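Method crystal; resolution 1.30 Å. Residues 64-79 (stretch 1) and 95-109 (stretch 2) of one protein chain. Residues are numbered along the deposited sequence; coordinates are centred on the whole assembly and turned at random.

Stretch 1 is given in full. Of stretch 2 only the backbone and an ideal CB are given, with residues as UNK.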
# COMPACT_ATOMS: atom_id res chain seq x y z
N VAL A 64 6.37 22.39 4.90
CA VAL A 64 7.36 22.49 3.84
C VAL A 64 8.74 22.11 4.38
O VAL A 64 9.23 22.69 5.35
CB VAL A 64 7.38 23.90 3.24
CG1 VAL A 64 8.34 23.96 2.07
CG2 VAL A 64 5.98 24.32 2.79
N ILE A 65 9.36 21.12 3.73
CA ILE A 65 10.70 20.67 4.14
C ILE A 65 11.81 21.13 3.19
O ILE A 65 12.98 21.11 3.55
CB ILE A 65 10.76 19.14 4.30
CG1 ILE A 65 10.20 18.40 3.08
CG2 ILE A 65 10.06 18.74 5.60
CD1 ILE A 65 10.52 16.91 3.04
N SER A 66 11.43 21.53 1.98
CA SER A 66 12.38 22.02 0.98
C SER A 66 11.45 22.65 -0.08
O SER A 66 10.27 22.33 -0.13
CB SER A 66 13.18 20.85 0.42
OG SER A 66 14.31 21.28 -0.33
N PRO A 67 11.96 23.54 -0.95
CA PRO A 67 11.01 24.11 -1.93
C PRO A 67 10.21 23.03 -2.69
O PRO A 67 10.78 22.03 -3.14
CB PRO A 67 11.93 24.92 -2.86
CG PRO A 67 13.03 25.38 -1.89
CD PRO A 67 13.29 24.17 -1.01
N ASP A 68 8.89 23.22 -2.76
CA ASP A 68 8.04 22.28 -3.50
C ASP A 68 8.02 20.87 -2.92
O ASP A 68 7.65 19.92 -3.62
CB ASP A 68 8.35 22.27 -4.99
CG ASP A 68 8.05 23.59 -5.66
OD1 ASP A 68 7.57 24.53 -5.01
OD2 ASP A 68 8.26 23.63 -6.89
N ARG A 69 8.35 20.73 -1.62
CA ARG A 69 8.31 19.43 -0.95
C ARG A 69 7.68 19.57 0.42
O ARG A 69 8.08 20.43 1.21
CB ARG A 69 9.72 18.84 -0.80
CG ARG A 69 10.41 18.42 -2.09
CD ARG A 69 9.73 17.18 -2.65
NE ARG A 69 10.33 16.62 -3.86
CZ ARG A 69 10.05 17.03 -5.09
NH1 ARG A 69 9.27 18.09 -5.28
NH2 ARG A 69 10.59 16.38 -6.11
N VAL A 70 6.68 18.73 0.68
CA VAL A 70 5.92 18.77 1.92
C VAL A 70 6.02 17.41 2.62
O VAL A 70 5.86 16.36 1.98
CB VAL A 70 4.46 19.12 1.63
CG1 VAL A 70 3.54 18.84 2.82
CG2 VAL A 70 4.35 20.57 1.24
N MET A 71 6.27 17.42 3.93
CA MET A 71 6.24 16.19 4.72
C MET A 71 4.89 16.12 5.47
O MET A 71 4.38 17.15 5.96
CB MET A 71 7.41 16.14 5.72
CG MET A 71 7.38 14.85 6.55
SD MET A 71 8.89 14.63 7.53
CE MET A 71 10.10 14.17 6.29
N THR A 72 4.36 14.90 5.57
CA THR A 72 3.18 14.61 6.38
C THR A 72 3.30 13.17 6.87
O THR A 72 4.32 12.52 6.62
CB THR A 72 1.88 14.86 5.57
OG1 THR A 72 0.74 14.73 6.44
CG2 THR A 72 1.71 13.91 4.38
N ASN A 73 2.29 12.68 7.58
CA ASN A 73 2.28 11.25 7.91
C ASN A 73 1.75 10.43 6.76
O ASN A 73 0.91 10.90 5.99
CB ASN A 73 1.42 10.97 9.14
CG ASN A 73 2.02 11.50 10.44
OD1 ASN A 73 1.33 12.17 11.20
ND2 ASN A 73 3.27 11.15 10.72
N ALA A 74 2.21 9.17 6.67
CA ALA A 74 1.64 8.28 5.67
C ALA A 74 0.13 8.12 5.89
O ALA A 74 -0.63 8.09 4.93
CB ALA A 74 2.33 6.93 5.71
N HIS A 75 -0.31 8.06 7.14
CA HIS A 75 -1.73 7.81 7.38
C HIS A 75 -2.62 8.99 7.00
O HIS A 75 -3.83 8.84 6.91
CB HIS A 75 -2.00 7.37 8.82
CG HIS A 75 -1.88 8.46 9.85
ND1 HIS A 75 -0.80 8.58 10.70
CD2 HIS A 75 -2.75 9.45 10.21
CE1 HIS A 75 -1.00 9.59 11.53
NE2 HIS A 75 -2.17 10.14 11.25
N VAL A 76 -2.03 10.15 6.72
CA VAL A 76 -2.82 11.28 6.23
C VAL A 76 -3.23 11.08 4.77
O VAL A 76 -4.22 11.67 4.34
CB VAL A 76 -2.05 12.59 6.48
CG1 VAL A 76 -2.63 13.79 5.76
CG2 VAL A 76 -1.99 12.85 7.96
N VAL A 77 -2.49 10.25 4.02
CA VAL A 77 -2.80 10.00 2.62
C VAL A 77 -3.10 8.53 2.31
O VAL A 77 -3.40 8.21 1.16
CB VAL A 77 -1.64 10.53 1.68
CG1 VAL A 77 -1.45 12.03 1.86
CG2 VAL A 77 -0.33 9.77 1.92
N ALA A 78 -3.04 7.67 3.32
CA ALA A 78 -3.20 6.22 3.11
C ALA A 78 -4.53 5.89 2.45
O ALA A 78 -5.57 6.32 2.91
CB ALA A 78 -3.10 5.50 4.42
N GLY A 79 -4.47 5.12 1.36
CA GLY A 79 -5.67 4.68 0.67
C GLY A 79 -6.26 5.69 -0.28
O GLY A 79 -7.24 5.38 -0.94
N UNK A 95 1.73 15.29 -5.56
CA UNK A 95 2.03 13.90 -5.93
C UNK A 95 2.71 13.26 -4.72
O UNK A 95 3.61 13.85 -4.14
CB UNK A 95 2.91 13.82 -7.18
N UNK A 96 2.31 12.04 -4.38
CA UNK A 96 2.97 11.32 -3.30
C UNK A 96 4.23 10.65 -3.91
O UNK A 96 4.11 9.72 -4.71
CB UNK A 96 2.03 10.30 -2.66
N UNK A 97 5.41 11.14 -3.55
CA UNK A 97 6.65 10.62 -4.13
C UNK A 97 7.45 9.74 -3.19
O UNK A 97 8.36 9.04 -3.63
CB UNK A 97 7.53 11.78 -4.59
N UNK A 98 7.10 9.75 -1.91
CA UNK A 98 7.67 8.81 -0.94
C UNK A 98 6.57 8.50 0.06
O UNK A 98 5.82 9.38 0.46
CB UNK A 98 8.91 9.38 -0.25
N UNK A 99 6.49 7.24 0.44
CA UNK A 99 5.42 6.76 1.30
C UNK A 99 5.98 5.60 2.10
O UNK A 99 6.37 4.58 1.53
CB UNK A 99 4.18 6.35 0.50
N UNK A 100 6.00 5.75 3.43
CA UNK A 100 6.59 4.74 4.31
C UNK A 100 5.61 4.50 5.47
O UNK A 100 5.50 5.30 6.39
CB UNK A 100 7.96 5.18 4.82
N UNK A 101 4.86 3.39 5.41
CA UNK A 101 3.85 3.11 6.42
C UNK A 101 4.42 2.53 7.70
O UNK A 101 3.66 2.35 8.66
CB UNK A 101 2.81 2.15 5.85
N UNK A 102 5.71 2.24 7.72
CA UNK A 102 6.37 1.71 8.92
C UNK A 102 6.79 2.88 9.79
O UNK A 102 6.42 2.94 10.97
CB UNK A 102 7.58 0.84 8.56
N UNK A 103 7.55 3.81 9.23
CA UNK A 103 7.91 5.01 9.97
C UNK A 103 6.67 5.92 10.11
O UNK A 103 6.52 6.61 11.12
CB UNK A 103 9.05 5.75 9.27
N UNK A 104 5.76 5.86 9.11
CA UNK A 104 4.53 6.68 9.01
C UNK A 104 4.84 8.09 8.51
O UNK A 104 4.48 9.07 9.16
CB UNK A 104 3.83 6.76 10.37
N UNK A 105 5.50 8.16 7.35
CA UNK A 105 5.83 9.46 6.75
C UNK A 105 5.59 9.39 5.26
O UNK A 105 5.86 8.36 4.64
CB UNK A 105 7.28 9.86 7.04
N UNK A 106 5.06 10.47 4.70
CA UNK A 106 4.96 10.64 3.26
C UNK A 106 5.60 11.96 2.88
O UNK A 106 5.56 12.93 3.66
CB UNK A 106 3.50 10.58 2.79
N UNK A 107 6.19 12.00 1.69
CA UNK A 107 6.68 13.26 1.13
C UNK A 107 5.90 13.52 -0.14
O UNK A 107 5.73 12.61 -0.98
CB UNK A 107 8.19 13.22 0.86
N UNK A 108 5.42 14.76 -0.24
CA UNK A 108 4.65 15.20 -1.39
C UNK A 108 5.46 16.15 -2.23
O UNK A 108 6.10 17.07 -1.70
CB UNK A 108 3.34 15.86 -0.95
N UNK A 109 5.39 15.95 -3.55
CA UNK A 109 5.90 16.93 -4.51
C UNK A 109 4.78 17.89 -4.84
O UNK A 109 3.68 17.47 -5.24
CB UNK A 109 6.44 16.26 -5.78

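Position 95 opens a strand, and its CB has nothing of stretch 1 within 5.5 Å. Many residues would suit; it is Thr95.

At position 96, CB points toward stretch 1, 5.2 Å from Val77 CG2. A medium apolar side chain would fit. It is Val96, whose CG2 lies 4.4 Å from Val77 CG2.

At position 97, CB points toward stretch 1 but has none of it within 5.5 Å. Several medium side chains suit; it is Val97. Position 98 is out of reach, so almost anything suits; it is Ser98.

At position 99, CB points sideways and touches nothing. Space remains in front of Ala74, Val77 and Ala78, so a long apolar or aromatic side chain could reach them. It is Tyr99, chi1 t. Ala74 CB sits 4.0 Å from the ring centroid, an off-centre CH-pi contact. The OH of Tyr99 lies 3.3 Å from Ala78 CB and bonds elsewhere in the structure.

Position 100 ends the first strand; 101 to 104 link it to the next. At 100 an acceptor could take the N atoms of 102 and 103, so Asp or Asn suits. It is Asp100.

At position 101, CB is 4.8 Å from Ala74 CB, and phi of -80° allows proline among others. It is Pro101. Positions 102 and 103 are open to many residues. They are Ser102 and Val103, whose N atoms donate to Asp100 OD1 at 2.9 and 3.0 Å.

Position 104 has phi 80° and psi 55°, which favours Gly, Asn or Asp. Its CB is 5.0 Å from His75 ND1 and 4.7 Å from Ala74 N. These nitrogens call for a short acceptor. It is Asp104. Its OD1 accepts from His75 ND1 at 2.7 Å and its OD2 from His75 N at 2.9 Å. Its backbone O accepts from Asn73 ND2 at 2.9 Å.

At position 105, CB points away overall yet lies 5.0 Å from Met71 CG. A branched apolar residue suits. It is Val105, with CG1 3.8 Å from Met71 CG.

Position 106 pairs with Thr72. Its CB is 4.0 Å from Val77 CG2, so a small residue suits. It is Ala106. Its N donates to Thr72 O at 2.9 Å.

Position 107 pairs with Met71, near Ile65. A branched apolar residue would suit. It is Ile107: its CD1 is 4.2 Å from Ile65 CD1.

Position 108 shares a face with Val70 and Thr72; a larger apolar residue fits. It is Leu108, whose CB is 4.2 Å from Val70 CB.

At position 109, CB is already 3.4 Å from Arg69 NH1, which favours a small residue. It is Ala109, its CB over one guanidinium face.

Stretch 2 95-109: TVVSYDPSVDVAILA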
# COMPACT_ATOMS: atom_id res chain seq x y z
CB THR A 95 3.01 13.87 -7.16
OG1 THR A 95 2.36 14.51 -8.27
CG2 THR A 95 3.33 12.44 -7.56
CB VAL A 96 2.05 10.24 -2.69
CG1 VAL A 96 2.76 9.55 -1.56
CG2 VAL A 96 0.73 10.86 -2.20
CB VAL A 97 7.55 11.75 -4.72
CG1 VAL A 97 6.79 12.48 -5.82
CG2 VAL A 97 8.03 12.71 -3.65
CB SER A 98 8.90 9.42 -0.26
OG SER A 98 9.44 8.55 0.71
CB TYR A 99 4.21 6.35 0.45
CG TYR A 99 3.03 5.84 1.26
CD1 TYR A 99 2.06 6.71 1.75
CD2 TYR A 99 2.90 4.48 1.52
CE1 TYR A 99 0.98 6.22 2.48
CE2 TYR A 99 1.83 4.00 2.26
CZ TYR A 99 0.89 4.87 2.74
OH TYR A 99 -0.15 4.39 3.47
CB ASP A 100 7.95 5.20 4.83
CG ASP A 100 8.65 4.15 5.66
OD1 ASP A 100 7.96 3.34 6.32
OD2 ASP A 100 9.91 4.16 5.68
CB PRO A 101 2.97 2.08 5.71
CG PRO A 101 3.92 1.33 4.85
CD PRO A 101 4.89 2.37 4.34
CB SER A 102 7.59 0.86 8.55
OG SER A 102 7.21 -0.26 7.76
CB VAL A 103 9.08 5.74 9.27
CG1 VAL A 103 9.41 7.04 9.98
CG2 VAL A 103 10.33 4.85 9.22
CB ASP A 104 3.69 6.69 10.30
CG ASP A 104 2.27 7.18 10.06
OD1 ASP A 104 1.52 7.30 11.07
OD2 ASP A 104 1.88 7.45 8.91
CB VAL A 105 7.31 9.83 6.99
CG1 VAL A 105 7.72 11.10 6.21
CG2 VAL A 105 7.57 10.03 8.46
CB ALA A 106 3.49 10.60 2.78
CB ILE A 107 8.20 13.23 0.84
CG1 ILE A 107 8.97 13.04 2.17
CG2 ILE A 107 8.65 14.52 0.13
CD1 ILE A 107 10.50 12.87 2.02
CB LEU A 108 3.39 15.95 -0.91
CG LEU A 108 2.55 15.22 0.12
CD1 LEU A 108 1.37 16.08 0.52
CD2 LEU A 108 2.04 13.88 -0.35
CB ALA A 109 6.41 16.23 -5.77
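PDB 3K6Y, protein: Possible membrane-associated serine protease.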